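Local coordinates for protein N-(5'-phosphoribosyl)anthranilate isomerase (Pyrococcus furiosus, PDB 4AAJ) that catalyses the isomerisation of N-(5-phospho-beta-D-ribosyl)anthranilate to 1-(2-carboxyphenylamino)-1-deoxy-D-ribulose 5-phosphate, the third step of tryptophan synthesis from chorismate, at residues A102-K111 / I142-V150. Residues are numbered along the deposited sequence; the frame is centred on the assembly and turned at random.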
loop_
_atom_site.group_PDB
_atom_site.type_symbol
_atom_site.label_atom_id
_atom_site.label_comp_id
_atom_site.label_asym_id
_atom_site.label_seq_id
_atom_site.Cartn_x
_atom_site.Cartn_y
_atom_site.Cartn_z
ATOM N N ALA A 102 1.247 -10.153 11.762
ATOM C CA ALA A 102 0.157 -9.887 12.705
ATOM C C ALA A 102 -0.992 -10.842 12.399
ATOM O O ALA A 102 -1.408 -10.978 11.254
ATOM C CB ALA A 102 -0.313 -8.439 12.599
ATOM N N LEU A 103 -1.490 -11.505 13.434
ATOM C CA LEU A 103 -2.478 -12.571 13.263
ATOM C C LEU A 103 -3.821 -12.057 12.725
ATOM O O LEU A 103 -4.172 -10.893 12.941
ATOM C CB LEU A 103 -2.675 -13.303 14.597
ATOM C CG LEU A 103 -1.486 -14.109 15.146
ATOM C CD1 LEU A 103 -1.757 -14.532 16.580
ATOM C CD2 LEU A 103 -1.181 -15.330 14.290
ATOM N N PRO A 104 -4.576 -12.917 12.012
ATOM C CA PRO A 104 -5.942 -12.562 11.631
ATOM C C PRO A 104 -6.730 -11.978 12.812
ATOM O O PRO A 104 -7.467 -11.002 12.640
ATOM C CB PRO A 104 -6.541 -13.905 11.214
ATOM C CG PRO A 104 -5.375 -14.673 10.690
ATOM C CD PRO A 104 -4.215 -14.274 11.552
ATOM N N GLN A 105 -6.548 -12.553 14.005
ATOM C CA GLN A 105 -7.279 -12.111 15.202
ATOM C C GLN A 105 -6.970 -10.664 15.575
ATOM O O GLN A 105 -7.843 -9.931 16.030
ATOM C CB GLN A 105 -6.996 -13.031 16.396
ATOM C CG GLN A 105 -7.616 -14.413 16.288
ATOM C CD GLN A 105 -6.850 -15.374 15.389
ATOM O OE1 GLN A 105 -5.825 -15.023 14.787
ATOM N NE2 GLN A 105 -7.345 -16.603 15.297
ATOM N N THR A 106 -5.715 -10.269 15.383
ATOM C CA THR A 106 -5.274 -8.907 15.630
ATOM C C THR A 106 -5.922 -7.956 14.628
ATOM O O THR A 106 -6.463 -6.912 14.997
ATOM C CB THR A 106 -3.737 -8.822 15.521
ATOM O OG1 THR A 106 -3.144 -9.470 16.657
ATOM C CG2 THR A 106 -3.269 -7.378 15.459
ATOM N N ILE A 107 -5.875 -8.331 13.354
ATOM C CA ILE A 107 -6.473 -7.516 12.309
ATOM C C ILE A 107 -7.977 -7.346 12.551
ATOM O O ILE A 107 -8.513 -6.237 12.456
ATOM C CB ILE A 107 -6.172 -8.098 10.910
ATOM C CG1 ILE A 107 -4.713 -7.789 10.533
ATOM C CG2 ILE A 107 -7.170 -7.582 9.884
ATOM C CD1 ILE A 107 -4.186 -8.575 9.351
ATOM N N ASP A 108 -8.650 -8.440 12.893
ATOM C CA ASP A 108 -10.086 -8.393 13.117
ATOM C C ASP A 108 -10.454 -7.501 14.300
ATOM O O ASP A 108 -11.411 -6.723 14.215
ATOM C CB ASP A 108 -10.662 -9.799 13.298
ATOM C CG ASP A 108 -12.158 -9.847 13.043
ATOM O OD1 ASP A 108 -12.632 -9.185 12.088
ATOM O OD2 ASP A 108 -12.862 -10.542 13.803
ATOM N N THR A 109 -9.701 -7.607 15.390
ATOM C CA THR A 109 -9.957 -6.798 16.586
ATOM C C THR A 109 -9.656 -5.305 16.378
ATOM O O THR A 109 -10.374 -4.450 16.897
ATOM C CB THR A 109 -9.212 -7.350 17.823
ATOM O OG1 THR A 109 -9.501 -8.747 17.964
ATOM C CG2 THR A 109 -9.645 -6.619 19.090
ATOM N N LEU A 110 -8.608 -4.988 15.612
ATOM C CA LEU A 110 -8.339 -3.599 15.248
ATOM C C LEU A 110 -9.497 -2.979 14.457
ATOM O O LEU A 110 -9.861 -1.833 14.701
ATOM C CB LEU A 110 -7.024 -3.453 14.466
ATOM C CG LEU A 110 -5.728 -3.820 15.189
ATOM C CD1 LEU A 110 -4.587 -3.820 14.183
ATOM C CD2 LEU A 110 -5.433 -2.880 16.345
ATOM N N LYS A 111 -10.072 -3.743 13.533
ATOM C CA LYS A 111 -11.239 -3.275 12.768
ATOM C C LYS A 111 -12.431 -2.961 13.663
ATOM O O LYS A 111 -13.048 -1.913 13.521
ATOM C CB LYS A 111 -11.647 -4.294 11.705
ATOM C CG LYS A 111 -10.721 -4.338 10.503
ATOM C CD LYS A 111 -11.069 -5.456 9.521
ATOM C CE LYS A 111 -12.496 -5.369 8.989
ATOM N NZ LYS A 111 -12.801 -4.121 8.232
ATOM N N ILE A 142 -4.631 -15.464 1.965
ATOM C CA ILE A 142 -5.435 -14.236 2.003
ATOM C C ILE A 142 -6.790 -14.440 2.710
ATOM O O ILE A 142 -7.163 -13.652 3.580
ATOM C CB ILE A 142 -5.607 -13.654 0.575
ATOM C CG1 ILE A 142 -4.278 -13.050 0.085
ATOM C CG2 ILE A 142 -6.727 -12.623 0.503
ATOM C CD1 ILE A 142 -4.201 -12.825 -1.412
ATOM N N SER A 143 -7.510 -15.506 2.351
ATOM C CA SER A 143 -8.817 -15.794 2.954
ATOM C C SER A 143 -8.740 -16.098 4.463
ATOM O O SER A 143 -9.765 -16.117 5.144
ATOM C CB SER A 143 -9.540 -16.921 2.192
ATOM O OG SER A 143 -8.849 -18.157 2.304
ATOM N N ARG A 144 -7.530 -16.323 4.968
ATOM C CA ARG A 144 -7.267 -16.517 6.400
ATOM C C ARG A 144 -7.364 -15.202 7.196
ATOM O O ARG A 144 -7.825 -15.185 8.339
ATOM C CB ARG A 144 -5.891 -17.159 6.583
ATOM C CG ARG A 144 -5.488 -17.464 8.017
ATOM C CD ARG A 144 -4.079 -18.031 8.061
ATOM N NE ARG A 144 -3.370 -17.662 9.287
ATOM C CZ ARG A 144 -2.055 -17.780 9.461
ATOM N NH1 ARG A 144 -1.286 -18.256 8.487
ATOM N NH2 ARG A 144 -1.504 -17.419 10.612
ATOM N N TYR A 145 -6.927 -14.105 6.585
ATOM C CA TYR A 145 -7.074 -12.775 7.183
ATOM C C TYR A 145 -8.372 -12.151 6.683
ATOM O O TYR A 145 -8.905 -12.566 5.660
ATOM C CB TYR A 145 -5.870 -11.897 6.831
ATOM C CG TYR A 145 -4.543 -12.468 7.293
ATOM C CD1 TYR A 145 -3.912 -13.480 6.578
ATOM C CD2 TYR A 145 -3.926 -12.006 8.452
ATOM C CE1 TYR A 145 -2.704 -14.016 6.998
ATOM C CE2 TYR A 145 -2.716 -12.532 8.877
ATOM C CZ TYR A 145 -2.111 -13.534 8.151
ATOM O OH TYR A 145 -0.912 -14.065 8.568
ATOM N N ASN A 146 -8.896 -11.180 7.423
ATOM C CA ASN A 146 -10.129 -10.500 7.038
ATOM C C ASN A 146 -9.831 -9.055 6.626
ATOM O O ASN A 146 -10.458 -8.107 7.110
ATOM C CB ASN A 146 -11.148 -10.572 8.186
ATOM C CG ASN A 146 -12.468 -9.903 7.851
ATOM O OD1 ASN A 146 -13.026 -10.111 6.774
ATOM N ND2 ASN A 146 -12.970 -9.087 8.776
ATOM N N ALA A 147 -8.862 -8.897 5.725
ATOM C CA ALA A 147 -8.410 -7.569 5.310
ATOM C C ALA A 147 -9.391 -6.935 4.336
ATOM O O ALA A 147 -9.991 -7.627 3.512
ATOM C CB ALA A 147 -7.011 -7.638 4.708
ATOM N N ASP A 148 -9.559 -5.618 4.446
ATOM C CA ASP A 148 -10.407 -4.844 3.539
ATOM C C ASP A 148 -9.821 -4.688 2.137
ATOM O O ASP A 148 -10.554 -4.472 1.173
ATOM C CB ASP A 148 -10.685 -3.465 4.131
ATOM C CG ASP A 148 -11.434 -3.547 5.447
ATOM O OD1 ASP A 148 -12.609 -3.983 5.424
ATOM O OD2 ASP A 148 -10.846 -3.218 6.505
ATOM N N MET A 149 -8.498 -4.753 2.030
ATOM C CA MET A 149 -7.827 -4.679 0.727
ATOM C C MET A 149 -6.541 -5.473 0.802
ATOM O O MET A 149 -5.909 -5.543 1.854
ATOM C CB MET A 149 -7.549 -3.220 0.326
ATOM C CG MET A 149 -6.902 -3.020 -1.054
ATOM S SD MET A 149 -7.745 -3.834 -2.443
ATOM C CE MET A 149 -9.286 -2.914 -2.447
ATOM N N VAL A 150 -6.173 -6.089 -0.315
ATOM C CA VAL A 150 -4.934 -6.845 -0.404
ATOM C C VAL A 150 -3.904 -6.035 -1.186
ATOM O O VAL A 150 -4.176 -5.521 -2.275
ATOM C CB VAL A 150 -5.162 -8.224 -1.086
ATOM C CG1 VAL A 150 -3.854 -8.828 -1.561
ATOM C CG2 VAL A 150 -5.866 -9.184 -0.147
HETATM O O HOH W 1 -8.784 -10.916 10.105
#
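Lys111 and Asp148 approach from opposite directions. CB of Lys111 points at the segment 142-150, and the first torsion (chi1 -74°) sets CG anti to the carbonyl carbon; CG only brushes Asp148. CD lies 3.6 Å from Asn146 O, and CE passes between the carboxylate of Asp148 and the amide nitrogen of Asn146. Bends at chi3 and chi4 then turn NZ onto the carboxylate in a salt bridge: Asp148 OD2 receives Lys111 NZ at 2.8 Å on its syn lone pair, while the bond to Asp148 OD1 is weak. Val118 N donates a second hydrogen bond to Asp148 OD2, tying the carboxylate to strand 117-123.

Asp108, about one helical turn before Lys111, accepts a weak hydrogen bond from Asn146 ND2 at OD1 (3.3 Å); the carboxylate and amide planes are 73° apart. A water links the backbones, donating to Pro104 O and accepting from Asn146 N.

At the start of helix 104-114 the contact turns apolar. Pro104 CG sits over one face of the Tyr145 ring, 4.0 Å from its centroid and 20° off the normal, a CH-pi contact. Ala102 O lies in the ring plane at its edge, 3.1 Å from Tyr145 CE2, while Ile107 CD1 approaches Tyr145 CD2 obliquely. Lys120 adds a cation-pi interaction, joining the ring to strand 117-123.

In this eight-stranded TIM barrel, the contact packs helix 104-114 against the turn leading from helix 131-144 into strand 149-153. The chemistry is divided: proline, isoleucine and tyrosine pack at the helix start, whereas Lys111 relies on a salt bridge to an oxygen also gripped by Val118 N, so strand 117-123 probably holds the carboxylate in place for the lysine.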